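Local coordinates for protein CT_858 (Chlamydia trachomatis, PDB 3DOR), which probably acts as a secreted serine endopeptidase of the S41 type, carrying a PDZ-like domain beside its peptidase fold, at residues B[537-542]-B[548-553]; B[336-341]-B[470-475]; B[496-501]-B[507-512]. All blocks are in the same frame, centred on the assembly; numbering follows the deposited sequence.

Contact 1 of 3, residues B[537-542]-B[548-553]; sequences PFTAND and YSEYLD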
ATOM      1  N   PRO B 537     -27.835 -25.113 -16.061  1.00 25.92           N
ATOM      2  CA  PRO B 537     -26.603 -25.706 -15.541  1.00 23.57           C
ATOM      3  C   PRO B 537     -25.946 -26.585 -16.591  1.00 23.61           C
ATOM      4  O   PRO B 537     -26.559 -26.915 -17.601  1.00 25.80           O
ATOM      5  CB  PRO B 537     -27.092 -26.516 -14.339  1.00 24.54           C
ATOM      6  CG  PRO B 537     -28.459 -26.992 -14.804  1.00 25.91           C
ATOM      7  CD  PRO B 537     -29.030 -25.728 -15.446  1.00 26.04           C
ATOM      8  N   PHE B 538     -24.692 -26.953 -16.367  1.00 23.93           N
ATOM      9  CA  PHE B 538     -23.981 -27.837 -17.293  1.00 25.40           C
ATOM     10  C   PHE B 538     -24.348 -29.279 -16.920  1.00 27.73           C
ATOM     11  O   PHE B 538     -24.299 -29.646 -15.747  1.00 27.32           O
ATOM     12  CB  PHE B 538     -22.468 -27.638 -17.167  1.00 23.95           C
ATOM     13  CG  PHE B 538     -21.999 -26.262 -17.577  1.00 26.76           C
ATOM     14  CD1 PHE B 538     -21.208 -25.496 -16.717  1.00 24.50           C
ATOM     15  CD2 PHE B 538     -22.348 -25.732 -18.826  1.00 24.69           C
ATOM     16  CE1 PHE B 538     -20.772 -24.215 -17.091  1.00 25.95           C
ATOM     17  CE2 PHE B 538     -21.917 -24.452 -19.211  1.00 25.04           C
ATOM     18  CZ  PHE B 538     -21.130 -23.692 -18.344  1.00 25.01           C
ATOM     19  N   THR B 539     -24.740 -30.084 -17.908  1.00 28.28           N
ATOM     20  CA  THR B 539     -25.111 -31.473 -17.651  1.00 28.85           C
ATOM     21  C   THR B 539     -23.876 -32.360 -17.746  1.00 29.92           C
ATOM     22  O   THR B 539     -22.795 -31.902 -18.123  1.00 30.22           O
ATOM     23  CB  THR B 539     -26.135 -32.007 -18.687  1.00 29.42           C
ATOM     24  OG1 THR B 539     -25.553 -31.951 -19.997  1.00 26.91           O
ATOM     25  CG2 THR B 539     -27.429 -31.192 -18.658  1.00 27.08           C
ATOM     26  N   ALA B 540     -24.032 -33.634 -17.402  1.00 29.92           N
ATOM     27  CA  ALA B 540     -22.914 -34.562 -17.489  1.00 29.83           C
ATOM     28  C   ALA B 540     -22.516 -34.680 -18.965  1.00 29.35           C
ATOM     29  O   ALA B 540     -21.336 -34.763 -19.290  1.00 31.62           O
ATOM     30  CB  ALA B 540     -23.308 -35.935 -16.920  1.00 29.42           C
ATOM     31  N   ASN B 541     -23.498 -34.670 -19.861  1.00 29.20           N
ATOM     32  CA  ASN B 541     -23.191 -34.755 -21.287  1.00 31.66           C
ATOM     33  C   ASN B 541     -22.404 -33.531 -21.763  1.00 32.46           C
ATOM     34  O   ASN B 541     -21.567 -33.632 -22.667  1.00 31.99           O
ATOM     35  CB  ASN B 541     -24.470 -34.903 -22.115  1.00 34.03           C
ATOM     36  CG  ASN B 541     -25.076 -36.292 -22.001  1.00 37.49           C
ATOM     37  OD1 ASN B 541     -24.357 -37.270 -21.796  1.00 36.34           O
ATOM     38  ND2 ASN B 541     -26.399 -36.386 -22.141  1.00 37.73           N
ATOM     39  N   ASP B 542     -22.674 -32.377 -21.162  1.00 31.57           N
ATOM     40  CA  ASP B 542     -21.952 -31.163 -21.530  1.00 32.44           C
ATOM     41  C   ASP B 542     -20.502 -31.322 -21.120  1.00 34.19           C
ATOM     42  O   ASP B 542     -19.585 -31.036 -21.887  1.00 32.21           O
ATOM     43  CB  ASP B 542     -22.502 -29.940 -20.792  1.00 30.75           C
ATOM     44  CG  ASP B 542     -23.761 -29.401 -21.409  1.00 30.97           C
ATOM     45  OD1 ASP B 542     -23.836 -29.358 -22.661  1.00 29.52           O
ATOM     46  OD2 ASP B 542     -24.662 -29.004 -20.637  1.00 29.59           O
ATOM     47  N   TYR B 548     -20.119 -29.377 -24.339  1.00 28.50           N
ATOM     48  CA  TYR B 548     -21.180 -28.453 -23.936  1.00 27.34           C
ATOM     49  C   TYR B 548     -22.182 -28.230 -25.064  1.00 28.42           C
ATOM     50  O   TYR B 548     -22.722 -27.125 -25.219  1.00 28.63           O
ATOM     51  CB  TYR B 548     -20.591 -27.099 -23.517  1.00 27.84           C
ATOM     52  CG  TYR B 548     -19.540 -27.198 -22.440  1.00 26.39           C
ATOM     53  CD1 TYR B 548     -18.208 -27.431 -22.768  1.00 27.09           C
ATOM     54  CD2 TYR B 548     -19.889 -27.131 -21.090  1.00 27.13           C
ATOM     55  CE1 TYR B 548     -17.244 -27.605 -21.788  1.00 26.62           C
ATOM     56  CE2 TYR B 548     -18.929 -27.307 -20.085  1.00 28.69           C
ATOM     57  CZ  TYR B 548     -17.611 -27.549 -20.447  1.00 29.95           C
ATOM     58  OH  TYR B 548     -16.665 -27.776 -19.476  1.00 29.90           O
ATOM     59  N   SER B 549     -22.444 -29.271 -25.845  1.00 26.60           N
ATOM     60  CA  SER B 549     -23.359 -29.123 -26.963  1.00 27.36           C
ATOM     61  C   SER B 549     -24.788 -28.911 -26.508  1.00 26.32           C
ATOM     62  O   SER B 549     -25.539 -28.191 -27.156  1.00 29.75           O
ATOM     63  CB  SER B 549     -23.254 -30.329 -27.923  1.00 29.31           C
ATOM     64  OG  SER B 549     -23.666 -31.533 -27.307  1.00 33.65           O
ATOM     65  N   GLU B 550     -25.177 -29.516 -25.389  1.00 26.70           N
ATOM     66  CA  GLU B 550     -26.534 -29.323 -24.896  1.00 26.28           C
ATOM     67  C   GLU B 550     -26.693 -27.887 -24.403  1.00 25.33           C
ATOM     68  O   GLU B 550     -27.664 -27.206 -24.735  1.00 26.13           O
ATOM     69  CB  GLU B 550     -26.856 -30.312 -23.772  1.00 27.37           C
ATOM     70  CG  GLU B 550     -26.731 -31.765 -24.190  1.00 32.37           C
ATOM     71  CD  GLU B 550     -27.384 -32.729 -23.212  1.00 35.08           C
ATOM     72  OE1 GLU B 550     -27.567 -32.363 -22.030  1.00 34.53           O
ATOM     73  OE2 GLU B 550     -27.704 -33.865 -23.632  1.00 36.67           O
ATOM     74  N   TYR B 551     -25.733 -27.433 -23.608  1.00 24.13           N
ATOM     75  CA  TYR B 551     -25.747 -26.072 -23.092  1.00 23.13           C
ATOM     76  C   TYR B 551     -25.776 -25.091 -24.275  1.00 23.16           C
ATOM     77  O   TYR B 551     -26.659 -24.234 -24.373  1.00 22.16           O
ATOM     78  CB  TYR B 551     -24.488 -25.836 -22.257  1.00 20.93           C
ATOM     79  CG  TYR B 551     -24.307 -24.419 -21.753  1.00 21.80           C
ATOM     80  CD1 TYR B 551     -24.961 -23.978 -20.600  1.00 22.10           C
ATOM     81  CD2 TYR B 551     -23.450 -23.526 -22.410  1.00 18.77           C
ATOM     82  CE1 TYR B 551     -24.763 -22.684 -20.104  1.00 20.59           C
ATOM     83  CE2 TYR B 551     -23.246 -22.229 -21.927  1.00 20.30           C
ATOM     84  CZ  TYR B 551     -23.900 -21.817 -20.772  1.00 23.11           C
ATOM     85  OH  TYR B 551     -23.662 -20.562 -20.255  1.00 24.59           O
ATOM     86  N   LEU B 552     -24.816 -25.233 -25.182  1.00 22.97           N
ATOM     87  CA  LEU B 552     -24.742 -24.343 -26.338  1.00 24.45           C
ATOM     88  C   LEU B 552     -25.965 -24.364 -27.246  1.00 25.15           C
ATOM     89  O   LEU B 552     -26.403 -23.308 -27.710  1.00 23.72           O
ATOM     90  CB  LEU B 552     -23.473 -24.628 -27.150  1.00 24.05           C
ATOM     91  CG  LEU B 552     -22.195 -24.116 -26.481  1.00 25.04           C
ATOM     92  CD1 LEU B 552     -20.975 -24.433 -27.346  1.00 27.21           C
ATOM     93  CD2 LEU B 552     -22.315 -22.617 -26.257  1.00 23.12           C
ATOM     94  N   ASP B 553     -26.531 -25.542 -27.499  1.00 27.43           N
ATOM     95  CA  ASP B 553     -27.713 -25.600 -28.358  1.00 29.38           C
ATOM     96  C   ASP B 553     -28.859 -24.835 -27.723  1.00 28.40           C
ATOM     97  O   ASP B 553     -29.661 -24.206 -28.413  1.00 26.70           O
ATOM     98  CB  ASP B 553     -28.158 -27.041 -28.612  1.00 34.41           C
ATOM     99  CG  ASP B 553     -27.246 -27.767 -29.573  1.00 39.47           C
ATOM    100  OD1 ASP B 553     -26.547 -27.092 -30.371  1.00 41.13           O
ATOM    101  OD2 ASP B 553     -27.245 -29.014 -29.536  1.00 44.83           O
TER
HETATM  102  O   HOH W   1     -21.830 -32.219 -25.101  1.00 45.40           O
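D542 reaches across a short connection to the start of the next helix, and it also closes a capping box at the start of its own. Here helix 540-544 hands over to the C-terminal helix 549-564. T539 is the N-cap of the first helix: D542 N bonds to T539 OG1, and T539 N returns a nearly straight bond to D542 OD2 at 174°. Followed outward, the D542 side chain starts with CB packed against Y548 CA and CD2. CG lies beside Y551 N. OD1 is met on its syn side by Y551 N at 2.9 Å, which ties the carboxylate to the first turn of the second helix. OD2 faces back to T539 and brushes Y551 CB. Bonds from both segments fix the rotation of the carboxylate and would favour its charged form, though the nearby E550 carboxylate would work against this. Y548 N adds a backbone bond to D542 O, which also lies over the centre of the Y548 ring.

E550 forks at its tip. OE1 accepts from T539 OG1 at 2.9 Å, and OE2 from N541 ND2 at 3.2 Å; both donors sit above the carboxylate plane. N541 OD1 turns to R544 instead.

F538, Y548 and Y551 form an aromatic cluster, extended by F261. The edge of Y548 meets the face of F538, with planes at 76°. F538 in turn puts its own edge on Y551. With Y551 CG anti to the backbone N (chi1 175°), that ring lies where F538 CE2 stands over its centre, 3.4 Å from Y551 CD1.

Contact 2 of 3, residues B[336-341]-B[470-475]; sequences IDQTNN and DFFPVV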
ATOM      1  N   ILE B 336     -22.456 -12.716 -24.479  1.00 21.60           N
ATOM      2  CA  ILE B 336     -21.321 -12.333 -23.648  1.00 19.05           C
ATOM      3  C   ILE B 336     -21.073 -13.433 -22.623  1.00 20.62           C
ATOM      4  O   ILE B 336     -21.922 -13.690 -21.755  1.00 19.41           O
ATOM      5  CB  ILE B 336     -21.593 -10.995 -22.912  1.00 21.08           C
ATOM      6  CG1 ILE B 336     -21.681  -9.851 -23.926  1.00 18.98           C
ATOM      7  CG2 ILE B 336     -20.489 -10.717 -21.877  1.00 18.86           C
ATOM      8  CD1 ILE B 336     -21.973  -8.501 -23.295  1.00 23.11           C
ATOM      9  N   ASP B 337     -19.929 -14.100 -22.730  1.00 19.63           N
ATOM     10  CA  ASP B 337     -19.594 -15.148 -21.780  1.00 20.74           C
ATOM     11  C   ASP B 337     -18.868 -14.465 -20.629  1.00 22.37           C
ATOM     12  O   ASP B 337     -17.759 -13.970 -20.793  1.00 21.55           O
ATOM     13  CB  ASP B 337     -18.679 -16.195 -22.416  1.00 22.26           C
ATOM     14  CG  ASP B 337     -18.124 -17.182 -21.392  1.00 23.72           C
ATOM     15  OD1 ASP B 337     -17.171 -17.913 -21.729  1.00 20.88           O
ATOM     16  OD2 ASP B 337     -18.648 -17.222 -20.250  1.00 22.06           O
ATOM     17  N   GLN B 338     -19.496 -14.430 -19.463  1.00 23.12           N
ATOM     18  CA  GLN B 338     -18.878 -13.787 -18.320  1.00 23.36           C
ATOM     19  C   GLN B 338     -18.637 -14.770 -17.168  1.00 24.10           C
ATOM     20  O   GLN B 338     -18.419 -14.351 -16.031  1.00 21.92           O
ATOM     21  CB  GLN B 338     -19.767 -12.640 -17.844  1.00 23.60           C
ATOM     22  CG  GLN B 338     -19.054 -11.683 -16.952  1.00 24.49           C
ATOM     23  CD  GLN B 338     -19.874 -11.264 -15.758  1.00 24.20           C
ATOM     24  OE1 GLN B 338     -19.743 -10.140 -15.288  1.00 26.94           O
ATOM     25  NE2 GLN B 338     -20.704 -12.169 -15.241  1.00 23.90           N
ATOM     26  N   THR B 339     -18.681 -16.069 -17.463  1.00 23.96           N
ATOM     27  CA  THR B 339     -18.460 -17.099 -16.443  1.00 23.73           C
ATOM     28  C   THR B 339     -17.025 -17.089 -15.909  1.00 24.74           C
ATOM     29  O   THR B 339     -16.128 -16.553 -16.554  1.00 23.24           O
ATOM     30  CB  THR B 339     -18.736 -18.505 -17.010  1.00 22.77           C
ATOM     31  OG1 THR B 339     -17.904 -18.734 -18.156  1.00 24.02           O
ATOM     32  CG2 THR B 339     -20.189 -18.636 -17.428  1.00 20.43           C
ATOM     33  N   ASN B 340     -16.813 -17.675 -14.727  1.00 23.35           N
ATOM     34  CA  ASN B 340     -15.472 -17.763 -14.148  1.00 22.95           C
ATOM     35  C   ASN B 340     -14.721 -16.433 -14.238  1.00 22.94           C
ATOM     36  O   ASN B 340     -13.644 -16.339 -14.834  1.00 23.92           O
ATOM     37  CB  ASN B 340     -14.672 -18.849 -14.879  1.00 22.63           C
ATOM     38  CG  ASN B 340     -15.119 -20.259 -14.523  1.00 24.50           C
ATOM     39  OD1 ASN B 340     -16.142 -20.469 -13.869  1.00 24.80           O
ATOM     40  ND2 ASN B 340     -14.344 -21.239 -14.961  1.00 23.64           N
ATOM     41  N   ASN B 341     -15.293 -15.415 -13.619  1.00 22.49           N
ATOM     42  CA  ASN B 341     -14.747 -14.071 -13.641  1.00 20.64           C
ATOM     43  C   ASN B 341     -14.679 -13.617 -12.183  1.00 21.98           C
ATOM     44  O   ASN B 341     -15.695 -13.585 -11.501  1.00 21.94           O
ATOM     45  CB  ASN B 341     -15.698 -13.195 -14.453  1.00 22.41           C
ATOM     46  CG  ASN B 341     -15.223 -11.776 -14.588  1.00 21.92           C
ATOM     47  OD1 ASN B 341     -14.771 -11.169 -13.624  1.00 22.02           O
ATOM     48  ND2 ASN B 341     -15.336 -11.227 -15.794  1.00 24.38           N
ATOM     49  N   ASP B 470     -20.673 -10.106 -10.379  1.00 23.80           N
ATOM     50  CA  ASP B 470     -21.991 -10.262  -9.765  1.00 23.30           C
ATOM     51  C   ASP B 470     -22.763  -9.061 -10.346  1.00 23.68           C
ATOM     52  O   ASP B 470     -23.875  -9.197 -10.852  1.00 22.81           O
ATOM     53  CB  ASP B 470     -21.968 -10.056  -8.231  1.00 25.26           C
ATOM     54  CG  ASP B 470     -21.656 -11.323  -7.450  1.00 27.35           C
ATOM     55  OD1 ASP B 470     -22.344 -12.346  -7.659  1.00 26.25           O
ATOM     56  OD2 ASP B 470     -20.729 -11.284  -6.609  1.00 26.06           O
ATOM     57  N   PHE B 471     -22.139  -7.884 -10.262  1.00 23.12           N
ATOM     58  CA  PHE B 471     -22.746  -6.620 -10.707  1.00 24.72           C
ATOM     59  C   PHE B 471     -23.107  -6.486 -12.191  1.00 24.07           C
ATOM     60  O   PHE B 471     -24.164  -5.925 -12.529  1.00 22.91           O
ATOM     61  CB  PHE B 471     -21.841  -5.436 -10.325  1.00 26.56           C
ATOM     62  CG  PHE B 471     -21.488  -5.371  -8.855  1.00 31.35           C
ATOM     63  CD1 PHE B 471     -20.349  -4.673  -8.433  1.00 35.79           C
ATOM     64  CD2 PHE B 471     -22.276  -6.008  -7.896  1.00 33.43           C
ATOM     65  CE1 PHE B 471     -19.998  -4.613  -7.065  1.00 37.39           C
ATOM     66  CE2 PHE B 471     -21.943  -5.958  -6.538  1.00 34.84           C
ATOM     67  CZ  PHE B 471     -20.800  -5.259  -6.120  1.00 36.64           C
ATOM     68  N   PHE B 472     -22.231  -6.972 -13.069  1.00 22.56           N
ATOM     69  CA  PHE B 472     -22.465  -6.882 -14.511  1.00 23.84           C
ATOM     70  C   PHE B 472     -23.849  -7.424 -14.880  1.00 22.57           C
ATOM     71  O   PHE B 472     -24.667  -6.699 -15.441  1.00 23.28           O
ATOM     72  CB  PHE B 472     -21.362  -7.637 -15.292  1.00 21.62           C
ATOM     73  CG  PHE B 472     -21.477  -7.519 -16.801  1.00 21.61           C
ATOM     74  CD1 PHE B 472     -21.087  -6.354 -17.455  1.00 20.15           C
ATOM     75  CD2 PHE B 472     -21.944  -8.595 -17.568  1.00 20.89           C
ATOM     76  CE1 PHE B 472     -21.149  -6.254 -18.862  1.00 20.32           C
ATOM     77  CE2 PHE B 472     -22.016  -8.513 -18.966  1.00 20.93           C
ATOM     78  CZ  PHE B 472     -21.613  -7.335 -19.617  1.00 20.61           C
ATOM     79  N   PRO B 473     -24.144  -8.694 -14.553  1.00 23.96           N
ATOM     80  CA  PRO B 473     -25.475  -9.200 -14.912  1.00 22.87           C
ATOM     81  C   PRO B 473     -26.632  -8.562 -14.142  1.00 23.02           C
ATOM     82  O   PRO B 473     -27.726  -8.406 -14.686  1.00 23.25           O
ATOM     83  CB  PRO B 473     -25.357 -10.701 -14.653  1.00 20.26           C
ATOM     84  CG  PRO B 473     -24.388 -10.769 -13.520  1.00 22.77           C
ATOM     85  CD  PRO B 473     -23.330  -9.759 -13.940  1.00 24.13           C
ATOM     86  N   VAL B 474     -26.400  -8.174 -12.893  1.00 22.22           N
ATOM     87  CA  VAL B 474     -27.479  -7.578 -12.114  1.00 23.63           C
ATOM     88  C   VAL B 474     -27.941  -6.249 -12.718  1.00 24.28           C
ATOM     89  O   VAL B 474     -29.142  -5.965 -12.765  1.00 24.15           O
ATOM     90  CB  VAL B 474     -27.085  -7.402 -10.598  1.00 25.22           C
ATOM     91  CG1 VAL B 474     -26.382  -6.067 -10.345  1.00 22.26           C
ATOM     92  CG2 VAL B 474     -28.331  -7.527  -9.741  1.00 24.84           C
ATOM     93  N   VAL B 475     -26.997  -5.449 -13.206  1.00 24.99           N
ATOM     94  CA  VAL B 475     -27.333  -4.166 -13.823  1.00 22.32           C
ATOM     95  C   VAL B 475     -28.120  -4.399 -15.109  1.00 22.47           C
ATOM     96  O   VAL B 475     -29.137  -3.749 -15.358  1.00 21.94           O
ATOM     97  CB  VAL B 475     -26.060  -3.343 -14.165  1.00 22.74           C
ATOM     98  CG1 VAL B 475     -26.445  -2.095 -14.956  1.00 20.83           C
ATOM     99  CG2 VAL B 475     -25.334  -2.932 -12.876  1.00 22.01           C
TER
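F472 carries most of this buried contact, meeting both I336 and Q338. The apolar contact is between I336 and the F472 ring. I336 CD1 comes to the edge of the ring, in its plane, 3.9 Å from F472 CZ. I336 CG2 lies near F472 CE2. CG of F472 is anti to the backbone N (chi1 -176°), which brings the ring up to I336. L349 and L353 of helix 346-354 also touch it.

Q338 packs its amide against the helix, obliquely to F472, with the two planes 41° apart. Q338 OE1 is close to F472 CB at 3.0 Å, and Q338 NE2 packs on P473 CD at 3.8 Å. The polar partners of this buried amide lie outside the two segments. The A469 carbonyl needs the NH2, which settles the orientation; Y301 OH serves OE1.

Within 336-341, D337 OD2 accepts from T339 N at 3.0 Å, an Asx turn, and from T339 OG1 at 2.7 Å. The pair closes the turn just after the strand.

Helix 468-478 is the helix of the beta-alpha-beta crossover between parallel strands 457-461 and 483-486. It covers strands 333-337 and 457-461 in the ClpP/crotonase-like core of an S41 peptidase.

Contact 3 of 3, residues B[496-501]-B[507-512]; sequences VFNVQF and IKTCSL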
ATOM      1  N   VAL B 496     -14.092  -4.729  -1.817  1.00 31.35           N
ATOM      2  CA  VAL B 496     -13.039  -5.245  -0.942  1.00 31.65           C
ATOM      3  C   VAL B 496     -11.996  -4.213  -0.611  1.00 29.16           C
ATOM      4  O   VAL B 496     -11.856  -3.222  -1.303  1.00 29.15           O
ATOM      5  CB  VAL B 496     -12.221  -6.408  -1.557  1.00 31.52           C
ATOM      6  CG1 VAL B 496     -12.848  -7.694  -1.229  1.00 33.95           C
ATOM      7  CG2 VAL B 496     -12.061  -6.222  -3.058  1.00 31.34           C
ATOM      8  N   PHE B 497     -11.255  -4.479   0.459  1.00 29.41           N
ATOM      9  CA  PHE B 497     -10.159  -3.623   0.876  1.00 28.60           C
ATOM     10  C   PHE B 497      -9.231  -4.536   1.659  1.00 28.52           C
ATOM     11  O   PHE B 497      -9.686  -5.485   2.294  1.00 29.11           O
ATOM     12  CB  PHE B 497     -10.661  -2.420   1.695  1.00 27.65           C
ATOM     13  CG  PHE B 497     -11.177  -2.760   3.070  1.00 28.87           C
ATOM     14  CD1 PHE B 497     -10.313  -2.818   4.160  1.00 28.00           C
ATOM     15  CD2 PHE B 497     -12.538  -2.962   3.282  1.00 28.16           C
ATOM     16  CE1 PHE B 497     -10.805  -3.070   5.448  1.00 29.84           C
ATOM     17  CE2 PHE B 497     -13.040  -3.214   4.559  1.00 27.36           C
ATOM     18  CZ  PHE B 497     -12.172  -3.266   5.647  1.00 28.04           C
ATOM     19  N   ASN B 498      -7.932  -4.286   1.566  1.00 27.44           N
ATOM     20  CA  ASN B 498      -6.956  -5.125   2.248  1.00 29.84           C
ATOM     21  C   ASN B 498      -6.281  -4.432   3.421  1.00 29.50           C
ATOM     22  O   ASN B 498      -6.067  -3.220   3.414  1.00 27.86           O
ATOM     23  CB  ASN B 498      -5.887  -5.591   1.260  1.00 32.08           C
ATOM     24  CG  ASN B 498      -6.472  -6.386   0.107  1.00 38.13           C
ATOM     25  OD1 ASN B 498      -6.960  -7.496   0.291  1.00 39.69           O
ATOM     26  ND2 ASN B 498      -6.434  -5.811  -1.090  1.00 41.22           N
ATOM     27  N   VAL B 499      -5.945  -5.226   4.426  1.00 29.56           N
ATOM     28  CA  VAL B 499      -5.282  -4.718   5.606  1.00 29.84           C
ATOM     29  C   VAL B 499      -3.991  -5.487   5.822  1.00 29.32           C
ATOM     30  O   VAL B 499      -3.960  -6.704   5.685  1.00 28.27           O
ATOM     31  CB  VAL B 499      -6.182  -4.864   6.855  1.00 29.84           C
ATOM     32  CG1 VAL B 499      -5.463  -4.327   8.081  1.00 28.95           C
ATOM     33  CG2 VAL B 499      -7.491  -4.106   6.635  1.00 31.28           C
ATOM     34  N   GLN B 500      -2.922  -4.761   6.132  1.00 29.57           N
ATOM     35  CA  GLN B 500      -1.627  -5.363   6.401  1.00 31.79           C
ATOM     36  C   GLN B 500      -1.148  -4.759   7.711  1.00 30.71           C
ATOM     37  O   GLN B 500      -1.527  -3.646   8.061  1.00 29.89           O
ATOM     38  CB  GLN B 500      -0.624  -5.031   5.289  1.00 37.77           C
ATOM     39  CG  GLN B 500      -1.110  -5.320   3.863  1.00 44.98           C
ATOM     40  CD  GLN B 500      -1.376  -4.047   3.052  1.00 50.00           C
ATOM     41  OE1 GLN B 500      -1.322  -4.059   1.820  1.00 55.46           O
ATOM     42  NE2 GLN B 500      -1.670  -2.952   3.740  1.00 51.56           N
ATOM     43  N   PHE B 501      -0.328  -5.492   8.446  1.00 30.74           N
ATOM     44  CA  PHE B 501       0.193  -4.987   9.709  1.00 31.85           C
ATOM     45  C   PHE B 501       1.248  -5.963  10.195  1.00 31.78           C
ATOM     46  O   PHE B 501       1.102  -7.160  10.018  1.00 33.15           O
ATOM     47  CB  PHE B 501      -0.939  -4.840  10.738  1.00 32.13           C
ATOM     48  CG  PHE B 501      -1.595  -6.139  11.119  1.00 35.92           C
ATOM     49  CD1 PHE B 501      -1.186  -6.836  12.254  1.00 36.96           C
ATOM     50  CD2 PHE B 501      -2.607  -6.679  10.333  1.00 35.49           C
ATOM     51  CE1 PHE B 501      -1.775  -8.048  12.598  1.00 35.83           C
ATOM     52  CE2 PHE B 501      -3.201  -7.892  10.670  1.00 35.74           C
ATOM     53  CZ  PHE B 501      -2.783  -8.576  11.803  1.00 36.65           C
ATOM     54  N   ILE B 507       0.813 -13.318   9.368  1.00 29.62           N
ATOM     55  CA  ILE B 507      -0.316 -12.830   8.586  1.00 30.38           C
ATOM     56  C   ILE B 507       0.184 -11.839   7.539  1.00 30.34           C
ATOM     57  O   ILE B 507       0.882 -10.884   7.868  1.00 30.89           O
ATOM     58  CB  ILE B 507      -1.338 -12.139   9.485  1.00 29.88           C
ATOM     59  CG1 ILE B 507      -1.825 -13.119  10.555  1.00 31.16           C
ATOM     60  CG2 ILE B 507      -2.496 -11.627   8.650  1.00 30.32           C
ATOM     61  CD1 ILE B 507      -2.844 -12.528  11.503  1.00 31.42           C
ATOM     62  N   LYS B 508      -0.166 -12.066   6.278  1.00 31.20           N
ATOM     63  CA  LYS B 508       0.284 -11.187   5.201  1.00 32.68           C
ATOM     64  C   LYS B 508      -0.767 -10.136   4.884  1.00 33.61           C
ATOM     65  O   LYS B 508      -0.468  -8.944   4.791  1.00 33.53           O
ATOM     66  CB  LYS B 508       0.601 -12.012   3.951  1.00 32.82           C
ATOM     67  CG  LYS B 508       1.207 -11.210   2.801  1.00 35.27           C
ATOM     68  CD  LYS B 508       1.593 -12.120   1.633  1.00 36.71           C
ATOM     69  CE  LYS B 508       2.308 -11.338   0.537  1.00 41.19           C
ATOM     70  NZ  LYS B 508       2.733 -12.185  -0.612  1.00 42.31           N
ATOM     71  N   THR B 509      -2.004 -10.584   4.722  1.00 34.09           N
ATOM     72  CA  THR B 509      -3.101  -9.683   4.420  1.00 35.11           C
ATOM     73  C   THR B 509      -4.416 -10.285   4.882  1.00 35.17           C
ATOM     74  O   THR B 509      -4.581 -11.502   4.923  1.00 35.40           O
ATOM     75  CB  THR B 509      -3.272  -9.442   2.891  1.00 36.74           C
ATOM     76  OG1 THR B 509      -2.034  -9.025   2.307  1.00 40.40           O
ATOM     77  CG2 THR B 509      -4.316  -8.372   2.643  1.00 36.99           C
ATOM     78  N   CYS B 510      -5.346  -9.419   5.246  1.00 33.19           N
ATOM     79  CA  CYS B 510      -6.671  -9.862   5.601  1.00 32.29           C
ATOM     80  C   CYS B 510      -7.548  -8.965   4.757  1.00 31.10           C
ATOM     81  O   CYS B 510      -7.545  -7.751   4.939  1.00 31.62           O
ATOM     82  CB  CYS B 510      -6.987  -9.639   7.073  1.00 34.23           C
ATOM     83  SG  CYS B 510      -8.696 -10.091   7.429  1.00 36.15           S
ATOM     84  N   SER B 511      -8.261  -9.549   3.802  1.00 28.61           N
ATOM     85  CA  SER B 511      -9.143  -8.757   2.963  1.00 27.64           C
ATOM     86  C   SER B 511     -10.503  -8.783   3.639  1.00 27.63           C
ATOM     87  O   SER B 511     -10.907  -9.808   4.191  1.00 25.60           O
ATOM     88  CB  SER B 511      -9.224  -9.344   1.551  1.00 26.71           C
ATOM     89  OG  SER B 511      -9.648 -10.694   1.583  1.00 32.03           O
ATOM     90  N   LEU B 512     -11.187  -7.641   3.621  1.00 28.13           N
ATOM     91  CA  LEU B 512     -12.500  -7.505   4.237  1.00 27.13           C
ATOM     92  C   LEU B 512     -13.430  -6.763   3.284  1.00 27.87           C
ATOM     93  O   LEU B 512     -12.998  -6.271   2.241  1.00 27.45           O
ATOM     94  CB  LEU B 512     -12.379  -6.746   5.565  1.00 27.06           C
ATOM     95  CG  LEU B 512     -11.590  -7.490   6.653  1.00 30.57           C
ATOM     96  CD1 LEU B 512     -11.331  -6.569   7.838  1.00 31.82           C
ATOM     97  CD2 LEU B 512     -12.366  -8.741   7.089  1.00 30.79           C
TER
HETATM   98  O   HOH W   2       0.292  -8.053   7.222  1.00 33.21           O
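F497 and L512 pair through two backbone bonds near the open end of a beta hairpin. L512 N gives a nearly straight bond to F497 O, 2.9 Å long at 169°. F497 N answers to L512 O at 3.1 Å. The second hydrogen-bonded pair is V499 with C510. V499 N reaches C510 O at 3.0 Å from above the carbonyl plane, whereas C510 N meets V499 O in plane.

Beyond V499 the direct bonding gives way to water. One water accepts from F501 N at 2.9 Å and lies close to the carbonyls of I507 and K508. It cannot serve every carbonyl near it at once. N503 takes I507 N on OD1 and gives ND2 to F501 O. K508 and T509 form a classic beta bulge, both bonded to the T77 backbone; S511 bonds to that of G75. S511 OG is bonded to H73 O.

The F497 ring lies with one face over L512 CA, and its CZ touches L512 CB at 3.5 Å. F497 CG sits between the backbone N and the carbonyl carbon (chi1 70°), which brings the ring there. K21 makes a cation-pi contact with it. On the face of N498 and S511, N498 CB reaches diagonally to T509 CG2 at 3.5 Å.

F501 CZ touches I507 CD1; F13 of the same chain and of the second subunit both meet F501. This is an antiparallel hairpin with a classic bulge, within a sheet that strand 75-78 extends.

How the contacts relate
Along the chain contact 2 closes first, contact 3 follows, and contact 1 comes last. Contact 2 is the most central, about 10 Å from the chain centre. It joins strand 333-337 of the mixed sheet to helix 468-478, in the peptidase core. Contact 1 follows 534-535, one of that sheet's two outermost strands within this chain, and closes the C-terminal end beside the core. Its centre is about 19 Å from that of contact 2, with nearest atoms about 5 Å apart. Contact 3 belongs to a different, antiparallel sheet, about 26 Å from contact 2 between centres. Contacts 1 and 3 lie on opposite sides of the chain centre, their centres about 39 Å apart; contact 3 alone meets the dimer partner.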